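Local coordinates for protein yeast glycogen phosphorylase (PDB 1YGP) that belongs to the carbohydrate phosphorylase family, adopts the GT-B fold and carries a pyridoxal-5'-phosphate group, at residues S310-L315 against Q332-A337; H341-R346 against V361-N366; T552-Y557 against K561-K566. All coordinates share one frame; numbering follows the deposited sequence.

Contact 1 of 3, residues S310-L315 against Q332-A337; sequences SITAVL and QYFWCA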
loop_
_atom_site.group_PDB
_atom_site.type_symbol
_atom_site.label_atom_id
_atom_site.label_comp_id
_atom_site.label_asym_id
_atom_site.label_seq_id
_atom_site.Cartn_x
_atom_site.Cartn_y
_atom_site.Cartn_z
ATOM N N SER A 310 -13.585 -2.465 -5.094
ATOM C CA SER A 310 -14.788 -2.357 -4.284
ATOM C C SER A 310 -14.972 -3.625 -3.469
ATOM O O SER A 310 -15.269 -3.578 -2.272
ATOM C CB SER A 310 -16.024 -2.227 -5.115
ATOM O OG SER A 310 -15.832 -1.320 -6.177
ATOM N N ILE A 311 -14.709 -4.777 -4.077
ATOM C CA ILE A 311 -14.923 -6.068 -3.444
ATOM C C ILE A 311 -14.135 -6.242 -2.154
ATOM O O ILE A 311 -14.642 -6.923 -1.263
ATOM C CB ILE A 311 -14.552 -7.180 -4.431
ATOM C CG1 ILE A 311 -15.251 -6.996 -5.758
ATOM C CG2 ILE A 311 -14.989 -8.509 -3.852
ATOM C CD1 ILE A 311 -14.565 -7.871 -6.816
ATOM N N THR A 312 -12.919 -5.737 -1.953
ATOM C CA THR A 312 -12.314 -5.881 -0.641
ATOM C C THR A 312 -12.103 -4.539 0.040
ATOM O O THR A 312 -11.356 -4.436 1.020
ATOM C CB THR A 312 -11.004 -6.655 -0.785
ATOM O OG1 THR A 312 -10.321 -6.072 -1.872
ATOM C CG2 THR A 312 -11.195 -8.131 -1.049
ATOM N N ALA A 313 -12.767 -3.469 -0.399
ATOM C CA ALA A 313 -12.609 -2.196 0.276
ATOM C C ALA A 313 -13.168 -2.128 1.684
ATOM O O ALA A 313 -12.428 -1.690 2.565
ATOM C CB ALA A 313 -13.273 -1.071 -0.462
ATOM N N VAL A 314 -14.402 -2.586 1.953
ATOM C CA VAL A 314 -15.086 -2.385 3.235
ATOM C C VAL A 314 -15.889 -3.611 3.657
ATOM O O VAL A 314 -16.487 -4.307 2.836
ATOM C CB VAL A 314 -15.948 -1.089 3.035
ATOM C CG1 VAL A 314 -17.366 -1.103 3.564
ATOM C CG2 VAL A 314 -15.219 -0.038 3.821
ATOM N N LEU A 315 -15.887 -3.908 4.943
ATOM C CA LEU A 315 -16.618 -5.035 5.502
ATOM C C LEU A 315 -18.105 -4.715 5.660
ATOM O O LEU A 315 -18.458 -3.591 6.008
ATOM C CB LEU A 315 -15.949 -5.353 6.824
ATOM C CG LEU A 315 -16.568 -6.183 7.916
ATOM C CD1 LEU A 315 -16.958 -7.565 7.467
ATOM C CD2 LEU A 315 -15.518 -6.284 8.985
ATOM N N GLN A 332 -19.144 -12.187 -1.400
ATOM C CA GLN A 332 -19.293 -13.541 -0.865
ATOM C C GLN A 332 -18.965 -14.585 -1.929
ATOM O O GLN A 332 -18.388 -15.642 -1.621
ATOM C CB GLN A 332 -20.716 -13.778 -0.369
ATOM C CG GLN A 332 -21.155 -12.901 0.786
ATOM C CD GLN A 332 -22.498 -13.267 1.393
ATOM O OE1 GLN A 332 -22.738 -13.088 2.593
ATOM N NE2 GLN A 332 -23.444 -13.808 0.645
ATOM N N TYR A 333 -19.277 -14.311 -3.205
ATOM C CA TYR A 333 -18.860 -15.236 -4.235
ATOM C C TYR A 333 -17.339 -15.181 -4.350
ATOM O O TYR A 333 -16.740 -16.237 -4.148
ATOM C CB TYR A 333 -19.470 -14.915 -5.605
ATOM C CG TYR A 333 -19.065 -15.976 -6.620
ATOM C CD1 TYR A 333 -18.992 -17.321 -6.245
ATOM C CD2 TYR A 333 -18.677 -15.602 -7.901
ATOM C CE1 TYR A 333 -18.515 -18.276 -7.135
ATOM C CE2 TYR A 333 -18.202 -16.554 -8.803
ATOM C CZ TYR A 333 -18.117 -17.883 -8.407
ATOM O OH TYR A 333 -17.594 -18.836 -9.251
ATOM N N PHE A 334 -16.683 -14.031 -4.602
ATOM C CA PHE A 334 -15.224 -13.872 -4.713
ATOM C C PHE A 334 -14.415 -14.660 -3.661
ATOM O O PHE A 334 -13.520 -15.452 -3.964
ATOM C CB PHE A 334 -14.963 -12.368 -4.633
ATOM C CG PHE A 334 -13.507 -11.941 -4.567
ATOM C CD1 PHE A 334 -12.722 -11.943 -5.717
ATOM C CD2 PHE A 334 -12.942 -11.597 -3.338
ATOM C CE1 PHE A 334 -11.374 -11.618 -5.639
ATOM C CE2 PHE A 334 -11.587 -11.272 -3.268
ATOM C CZ PHE A 334 -10.800 -11.286 -4.419
ATOM N N TRP A 335 -14.753 -14.537 -2.396
ATOM C CA TRP A 335 -14.063 -15.246 -1.347
ATOM C C TRP A 335 -14.375 -16.720 -1.411
ATOM O O TRP A 335 -13.417 -17.488 -1.263
ATOM C CB TRP A 335 -14.489 -14.615 -0.039
ATOM C CG TRP A 335 -14.422 -15.409 1.255
ATOM C CD1 TRP A 335 -13.267 -15.859 1.854
ATOM C CD2 TRP A 335 -15.547 -15.665 1.983
ATOM N NE1 TRP A 335 -13.674 -16.389 2.988
ATOM C CE2 TRP A 335 -15.021 -16.295 3.105
ATOM C CE3 TRP A 335 -16.912 -15.437 1.836
ATOM C CZ2 TRP A 335 -15.902 -16.698 4.104
ATOM C CZ3 TRP A 335 -17.768 -15.852 2.845
ATOM C CH2 TRP A 335 -17.268 -16.476 3.973
ATOM N N CYS A 336 -15.625 -17.169 -1.630
ATOM C CA CYS A 336 -15.913 -18.606 -1.742
ATOM C C CYS A 336 -15.216 -19.304 -2.913
ATOM O O CYS A 336 -14.641 -20.386 -2.792
ATOM C CB CYS A 336 -17.396 -18.797 -1.877
ATOM S SG CYS A 336 -18.146 -18.516 -0.264
ATOM N N ALA A 337 -15.192 -18.607 -4.034
ATOM C CA ALA A 337 -14.589 -19.033 -5.269
ATOM C C ALA A 337 -13.082 -19.262 -5.163
ATOM O O ALA A 337 -12.586 -20.374 -5.399
ATOM C CB ALA A 337 -14.865 -17.968 -6.315
#
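Ile311 and Phe334 meet as apolar side chains, with the methyl CG2 of the isoleucine 3.7 Å from CD2 of the ring. That methyl lies anti to the backbone N of Ile311, a setting that leaves the longer CG1 branch beside the N. Farther along the same ring, Thr312 CG2 comes to 3.9 Å from Phe334 CE2, its side chain running at about a right angle to that of the phenylalanine. Both methyls approach the ring obliquely, and both belong to buried residues. Phe334 reaches them because its CG is anti to the backbone N (chi1 173°), which carries the broad ring out from helix 322-350. The CA atoms of Ile311 and Phe334 remain 7.9 Å apart, a gap that a large aromatic side chain suits well.

Threonine fits its place by serving two needs: the methyl touches the ring, while OG1 is hydrogen-bonded to the backbone N of Ala282. Outward from this pair, Gln331 NE2 bonds the carbonyl oxygens of Ile311 and Val314, tying the end of helix 303-313 to helix 322-350. Phe334 also packs on Leu189, Val257 and Ala282, residues of strands 184-189, 255-267 and 274-284. Two successive helices thus pack on the mixed sheet where its parallel part, the Rossmann-like half of a GT-B protein, passes into its antiparallel strands.

Contact 2 of 3, residues H341-R346 against V361-N366; sequences HDILRR and VAIQLN. With PO4 (phosphate ion), chain C.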
loop_
_atom_site.group_PDB
_atom_site.type_symbol
_atom_site.label_atom_id
_atom_site.label_comp_id
_atom_site.label_asym_id
_atom_site.label_seq_id
_atom_site.Cartn_x
_atom_site.Cartn_y
_atom_site.Cartn_z
ATOM N N HIS A 341 -11.006 -22.777 -4.824
ATOM C CA HIS A 341 -9.982 -23.023 -5.819
ATOM C C HIS A 341 -8.666 -23.431 -5.184
ATOM O O HIS A 341 -7.989 -24.354 -5.661
ATOM C CB HIS A 341 -9.757 -21.780 -6.641
ATOM C CG HIS A 341 -8.760 -21.956 -7.769
ATOM N ND1 HIS A 341 -7.480 -22.303 -7.715
ATOM C CD2 HIS A 341 -9.067 -21.741 -9.092
ATOM C CE1 HIS A 341 -6.998 -22.302 -8.935
ATOM N NE2 HIS A 341 -7.962 -21.966 -9.749
ATOM N N ASP A 342 -8.266 -22.689 -4.153
ATOM C CA ASP A 342 -7.005 -22.944 -3.486
ATOM C C ASP A 342 -7.127 -24.275 -2.734
ATOM O O ASP A 342 -6.190 -25.074 -2.776
ATOM C CB ASP A 342 -6.721 -21.733 -2.584
ATOM C CG ASP A 342 -5.330 -21.712 -1.982
ATOM O OD1 ASP A 342 -4.373 -22.156 -2.592
ATOM O OD2 ASP A 342 -5.174 -21.245 -0.867
ATOM N N ILE A 343 -8.304 -24.585 -2.167
ATOM C CA ILE A 343 -8.555 -25.838 -1.465
ATOM C C ILE A 343 -8.535 -27.010 -2.444
ATOM O O ILE A 343 -8.019 -28.053 -2.074
ATOM C CB ILE A 343 -9.918 -25.700 -0.729
ATOM C CG1 ILE A 343 -9.693 -24.794 0.474
ATOM C CG2 ILE A 343 -10.504 -27.058 -0.321
ATOM C CD1 ILE A 343 -10.991 -24.164 1.014
ATOM N N LEU A 344 -9.013 -26.948 -3.686
ATOM C CA LEU A 344 -8.893 -28.073 -4.593
ATOM C C LEU A 344 -7.494 -28.173 -5.229
ATOM O O LEU A 344 -7.036 -29.279 -5.567
ATOM C CB LEU A 344 -9.909 -27.974 -5.710
ATOM C CG LEU A 344 -11.328 -27.552 -5.394
ATOM C CD1 LEU A 344 -12.198 -27.833 -6.586
ATOM C CD2 LEU A 344 -11.875 -28.351 -4.229
ATOM N N ARG A 345 -6.765 -27.056 -5.406
ATOM C CA ARG A 345 -5.441 -27.100 -6.021
ATOM C C ARG A 345 -4.498 -27.934 -5.163
ATOM O O ARG A 345 -3.832 -28.868 -5.615
ATOM C CB ARG A 345 -4.848 -25.707 -6.162
ATOM C CG ARG A 345 -3.568 -25.877 -6.962
ATOM C CD ARG A 345 -2.433 -24.882 -6.818
ATOM N NE ARG A 345 -1.988 -24.846 -5.451
ATOM C CZ ARG A 345 -2.391 -23.837 -4.684
ATOM N NH1 ARG A 345 -3.190 -22.865 -5.176
ATOM N NH2 ARG A 345 -2.028 -23.824 -3.403
ATOM N N ARG A 346 -4.496 -27.609 -3.880
ATOM C CA ARG A 346 -3.695 -28.307 -2.901
ATOM C C ARG A 346 -4.060 -29.791 -2.932
ATOM O O ARG A 346 -3.154 -30.628 -2.946
ATOM C CB ARG A 346 -3.979 -27.665 -1.567
ATOM C CG ARG A 346 -3.077 -28.128 -0.457
ATOM C CD ARG A 346 -3.244 -27.277 0.795
ATOM N NE ARG A 346 -2.910 -25.897 0.498
ATOM C CZ ARG A 346 -3.813 -24.928 0.658
ATOM N NH1 ARG A 346 -5.040 -25.200 1.107
ATOM N NH2 ARG A 346 -3.501 -23.682 0.292
ATOM N N VAL A 361 -10.760 -33.434 3.219
ATOM C CA VAL A 361 -11.035 -32.028 3.432
ATOM C C VAL A 361 -12.245 -31.869 4.331
ATOM O O VAL A 361 -13.251 -32.514 4.060
ATOM C CB VAL A 361 -11.307 -31.349 2.076
ATOM C CG1 VAL A 361 -11.604 -29.876 2.260
ATOM C CG2 VAL A 361 -10.094 -31.453 1.200
ATOM N N ALA A 362 -12.220 -31.026 5.363
ATOM C CA ALA A 362 -13.404 -30.729 6.172
ATOM C C ALA A 362 -13.638 -29.224 6.022
ATOM O O ALA A 362 -12.723 -28.477 6.367
ATOM C CB ALA A 362 -13.125 -31.037 7.628
ATOM N N ILE A 363 -14.727 -28.663 5.502
ATOM C CA ILE A 363 -14.862 -27.215 5.382
ATOM C C ILE A 363 -15.993 -26.784 6.302
ATOM O O ILE A 363 -17.127 -27.286 6.189
ATOM C CB ILE A 363 -15.191 -26.766 3.905
ATOM C CG1 ILE A 363 -14.206 -27.359 2.885
ATOM C CG2 ILE A 363 -15.131 -25.227 3.850
ATOM C CD1 ILE A 363 -14.420 -26.917 1.415
ATOM N N GLN A 364 -15.727 -25.851 7.218
ATOM C CA GLN A 364 -16.749 -25.396 8.150
ATOM C C GLN A 364 -17.362 -24.075 7.712
ATOM O O GLN A 364 -16.652 -23.105 7.449
ATOM C CB GLN A 364 -16.141 -25.240 9.530
ATOM C CG GLN A 364 -17.186 -25.081 10.617
ATOM C CD GLN A 364 -18.092 -26.293 10.785
ATOM O OE1 GLN A 364 -17.650 -27.418 10.966
ATOM N NE2 GLN A 364 -19.398 -26.151 10.754
ATOM N N LEU A 365 -18.670 -23.974 7.631
ATOM C CA LEU A 365 -19.267 -22.746 7.192
ATOM C C LEU A 365 -19.590 -22.023 8.470
ATOM O O LEU A 365 -20.470 -22.450 9.241
ATOM C CB LEU A 365 -20.537 -23.014 6.405
ATOM C CG LEU A 365 -20.518 -23.963 5.205
ATOM C CD1 LEU A 365 -21.733 -23.591 4.394
ATOM C CD2 LEU A 365 -19.289 -23.820 4.303
ATOM N N ASN A 366 -18.824 -20.980 8.785
ATOM C CA ASN A 366 -19.153 -20.229 9.975
ATOM C C ASN A 366 -20.264 -19.266 9.574
ATOM O O ASN A 366 -20.036 -18.222 8.961
ATOM C CB ASN A 366 -17.922 -19.500 10.464
ATOM C CG ASN A 366 -18.217 -18.726 11.742
ATOM O OD1 ASN A 366 -19.047 -19.120 12.575
ATOM N ND2 ASN A 366 -17.586 -17.574 11.938
HETATM P P PO4 C . 0.272 -25.168 -0.923
HETATM O O1 PO4 C . 0.119 -26.031 0.262
HETATM O O2 PO4 C . -0.309 -23.851 -0.601
HETATM O O3 PO4 C . 1.714 -25.006 -1.268
HETATM O O4 PO4 C . -0.418 -25.758 -2.086
#
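On the helix whose Ile343 touches Val361 and Ile363, two flat guanidinium groups hold a phosphate ion at their edges. Arg345 and Arg346 each have the carbonyl oxygen Asp342 O over one face, toward the rim, while the phosphorus lies in plane at the edge. Arg345 NH2 gives a nearly straight hydrogen bond to phosphate O4 (2.8 Å, 170°), and Arg346 NE bonds phosphate O1 at 3.0 Å. Both arginines extend CG anti to the backbone N and then bend at chi3, near +60° in Arg345 and -60° in Arg346, which brings their guanidinium groups round the same anion. Thr8 N adds a further bond to the phosphate, which probably came from the crystallisation liquor.

Asp342 lies between the two charges: Arg345 NH1 lies 2.9 Å from Asp342 OD1 in a salt bridge whose hydrogen bond is weak, and Arg346 NH2 meets OD2 at 3.2 Å from above the carboxylate plane. Arg278 also forms a salt bridge to OD2, so the aspartate probably stays ionised.

Within the Rossmann-like alpha/beta domain, helix 322-350 covers strand 361-366, an inner parallel strand between strands 98-102 and 400-404. The branched Ile343 suits this buried helix face. Its CG2 lies 4.0 Å from Val361 CG1 and 4.3 Å from Ile363 CD1, with the Ile343 and Val361 side chains crossing obliquely. Val361 and Ile363, alternate strand residues, both direct beta-branched side chains at the helix; Tyr100 of strand 98-102 packs beside Ile343 and Val361.

Contact 3 of 3, residues T552-Y557 against K561-K566; sequences TQLEKY and KEFLKK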
loop_
_atom_site.group_PDB
_atom_site.type_symbol
_atom_site.label_atom_id
_atom_site.label_comp_id
_atom_site.label_asym_id
_atom_site.label_seq_id
_atom_site.Cartn_x
_atom_site.Cartn_y
_atom_site.Cartn_z
ATOM N N THR A 552 -10.261 -25.408 39.156
ATOM C CA THR A 552 -11.186 -25.707 40.240
ATOM C C THR A 552 -10.478 -25.790 41.601
ATOM O O THR A 552 -11.088 -25.577 42.653
ATOM C CB THR A 552 -11.928 -27.023 39.930
ATOM O OG1 THR A 552 -11.008 -27.936 39.336
ATOM C CG2 THR A 552 -13.087 -26.798 39.005
ATOM N N GLN A 553 -9.156 -26.008 41.620
ATOM C CA GLN A 553 -8.367 -26.020 42.842
ATOM C C GLN A 553 -8.452 -24.671 43.534
ATOM O O GLN A 553 -8.343 -24.614 44.764
ATOM C CB GLN A 553 -6.912 -26.317 42.541
ATOM C CG GLN A 553 -6.041 -26.529 43.788
ATOM C CD GLN A 553 -4.543 -26.693 43.512
ATOM O OE1 GLN A 553 -4.127 -27.343 42.549
ATOM N NE2 GLN A 553 -3.662 -26.129 44.336
ATOM N N LEU A 554 -8.716 -23.572 42.821
ATOM C CA LEU A 554 -8.808 -22.272 43.460
ATOM C C LEU A 554 -9.914 -22.257 44.515
ATOM O O LEU A 554 -9.805 -21.557 45.526
ATOM C CB LEU A 554 -9.068 -21.202 42.404
ATOM C CG LEU A 554 -7.960 -20.896 41.396
ATOM C CD1 LEU A 554 -8.583 -20.199 40.203
ATOM C CD2 LEU A 554 -6.871 -20.027 42.017
ATOM N N GLU A 555 -10.931 -23.115 44.374
ATOM C CA GLU A 555 -12.026 -23.205 45.331
ATOM C C GLU A 555 -11.604 -23.482 46.767
ATOM O O GLU A 555 -12.245 -23.019 47.711
ATOM C CB GLU A 555 -12.997 -24.313 44.943
ATOM N N LYS A 556 -10.499 -24.209 46.946
ATOM C CA LYS A 556 -9.982 -24.488 48.273
ATOM C C LYS A 556 -9.600 -23.186 48.989
ATOM O O LYS A 556 -9.987 -22.900 50.130
ATOM C CB LYS A 556 -8.760 -25.378 48.136
ATOM N N TYR A 557 -8.953 -22.303 48.234
ATOM C CA TYR A 557 -8.415 -21.074 48.775
ATOM C C TYR A 557 -9.480 -20.007 48.880
ATOM O O TYR A 557 -9.159 -18.874 49.261
ATOM C CB TYR A 557 -7.272 -20.547 47.900
ATOM C CG TYR A 557 -6.170 -21.559 47.613
ATOM C CD1 TYR A 557 -6.392 -22.527 46.624
ATOM C CD2 TYR A 557 -4.959 -21.534 48.313
ATOM C CE1 TYR A 557 -5.420 -23.475 46.329
ATOM C CE2 TYR A 557 -3.974 -22.484 48.013
ATOM C CZ TYR A 557 -4.215 -23.450 47.023
ATOM O OH TYR A 557 -3.274 -24.418 46.711
ATOM N N LYS A 561 -8.706 -15.399 53.701
ATOM C CA LYS A 561 -8.291 -14.008 53.793
ATOM C C LYS A 561 -7.105 -13.410 53.036
ATOM O O LYS A 561 -7.319 -12.459 52.279
ATOM C CB LYS A 561 -8.091 -13.686 55.270
ATOM N N GLU A 562 -5.868 -13.901 53.162
ATOM C CA GLU A 562 -4.746 -13.317 52.430
ATOM C C GLU A 562 -4.947 -13.490 50.921
ATOM O O GLU A 562 -4.701 -12.571 50.132
ATOM C CB GLU A 562 -3.441 -13.995 52.822
ATOM N N PHE A 563 -5.490 -14.652 50.525
ATOM C CA PHE A 563 -5.762 -14.950 49.129
ATOM C C PHE A 563 -6.773 -13.949 48.610
ATOM O O PHE A 563 -6.522 -13.304 47.591
ATOM C CB PHE A 563 -6.332 -16.351 48.967
ATOM C CG PHE A 563 -6.542 -16.753 47.517
ATOM C CD1 PHE A 563 -5.449 -17.034 46.711
ATOM C CD2 PHE A 563 -7.834 -16.848 47.006
ATOM C CE1 PHE A 563 -5.656 -17.413 45.394
ATOM C CE2 PHE A 563 -8.026 -17.228 45.683
ATOM C CZ PHE A 563 -6.934 -17.511 44.878
ATOM N N LEU A 564 -7.893 -13.786 49.320
ATOM C CA LEU A 564 -8.893 -12.819 48.919
ATOM C C LEU A 564 -8.301 -11.419 48.844
ATOM O O LEU A 564 -8.608 -10.675 47.904
ATOM C CB LEU A 564 -10.058 -12.889 49.903
ATOM C CG LEU A 564 -11.356 -13.608 49.472
ATOM C CD1 LEU A 564 -11.104 -14.735 48.482
ATOM C CD2 LEU A 564 -12.000 -14.193 50.708
ATOM N N LYS A 565 -7.387 -11.046 49.744
ATOM C CA LYS A 565 -6.774 -9.728 49.673
ATOM C C LYS A 565 -6.001 -9.613 48.369
ATOM O O LYS A 565 -6.107 -8.615 47.644
ATOM C CB LYS A 565 -5.800 -9.507 50.813
ATOM N N LYS A 566 -5.303 -10.698 48.030
ATOM C CA LYS A 566 -4.502 -10.766 46.835
ATOM C C LYS A 566 -5.357 -10.624 45.581
ATOM O O LYS A 566 -5.064 -9.818 44.682
ATOM C CB LYS A 566 -3.778 -12.083 46.865
ATOM C CG LYS A 566 -2.301 -11.929 47.126
ATOM C CD LYS A 566 -2.034 -11.436 48.531
ATOM C CE LYS A 566 -1.092 -12.394 49.234
ATOM N NZ LYS A 566 -1.704 -13.703 49.367
#
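Tyr557 lays its CB over one face of the Phe563 ring, in a helix-start contact of this GT-B family protein that is packed against helices 527-536 and 842-856. The chain runs from a 3-10 segment through a short loop into the N-terminus of helix 562-584, with Lys561 at the N-cap position, and so brings Tyr557 and Phe563 together.

The aromatic contact is a CH-pi interaction: Tyr557 CB sits 3.9 Å from the centroid of the Phe563 ring and 12° off its normal. The two rings themselves meet obliquely, with centroids 5.7 Å apart and planes at 37°. Phe563 can offer this face because its CG is anti to the backbone N, which sends the ring out toward the 3-10 segment.

Aliphatic packing adds a second touch. Leu554 CD2 comes to 3.8 Å from Phe563 CZ, the two side chains running at about a right angle, and the branched, apolar leucine suits this buried place. Thr536 of helix 527-536 and Val850 of helix 842-856 also pack on Phe563, so the ring joins the 3-10 segment to two further helices.

No hydrogen bond crosses between the segments; the bonds noted here lie inside one or the other. Backbone bonds from Glu555 N to Thr552 O and from Lys556 N to Gln553 O give the three-residue spacing of a 3-10 turn. Lys566 NZ makes a weak bond to Glu562 O. Beyond the ring, Gln553 NE2 donates to Tyr557 OH at 3.0 Å, the hydroxyl oxygen lying 2° out of the glutamine amide plane.

The three contacts follow one another along the chain, each closing before the next opens. Contacts 1 and 2 share helix 322-350: the helix meets the end of helix 303-313 near its middle and strand 361-366 farther on, with about 17 Å between the two centres. Contact 1 packs two helices beside the mixed sheet, and contact 2 sets the helix on one of the sheet's own strands. Contact 3 is remote, its centre about 50 Å from contact 1 and about 47 Å from contact 2, and contacts 1 and 3 lie on opposite sides of the chain's centre. One long helix thus connects contacts 1 and 2, while contact 3 locally joins a 3-10 segment to helix 562-584.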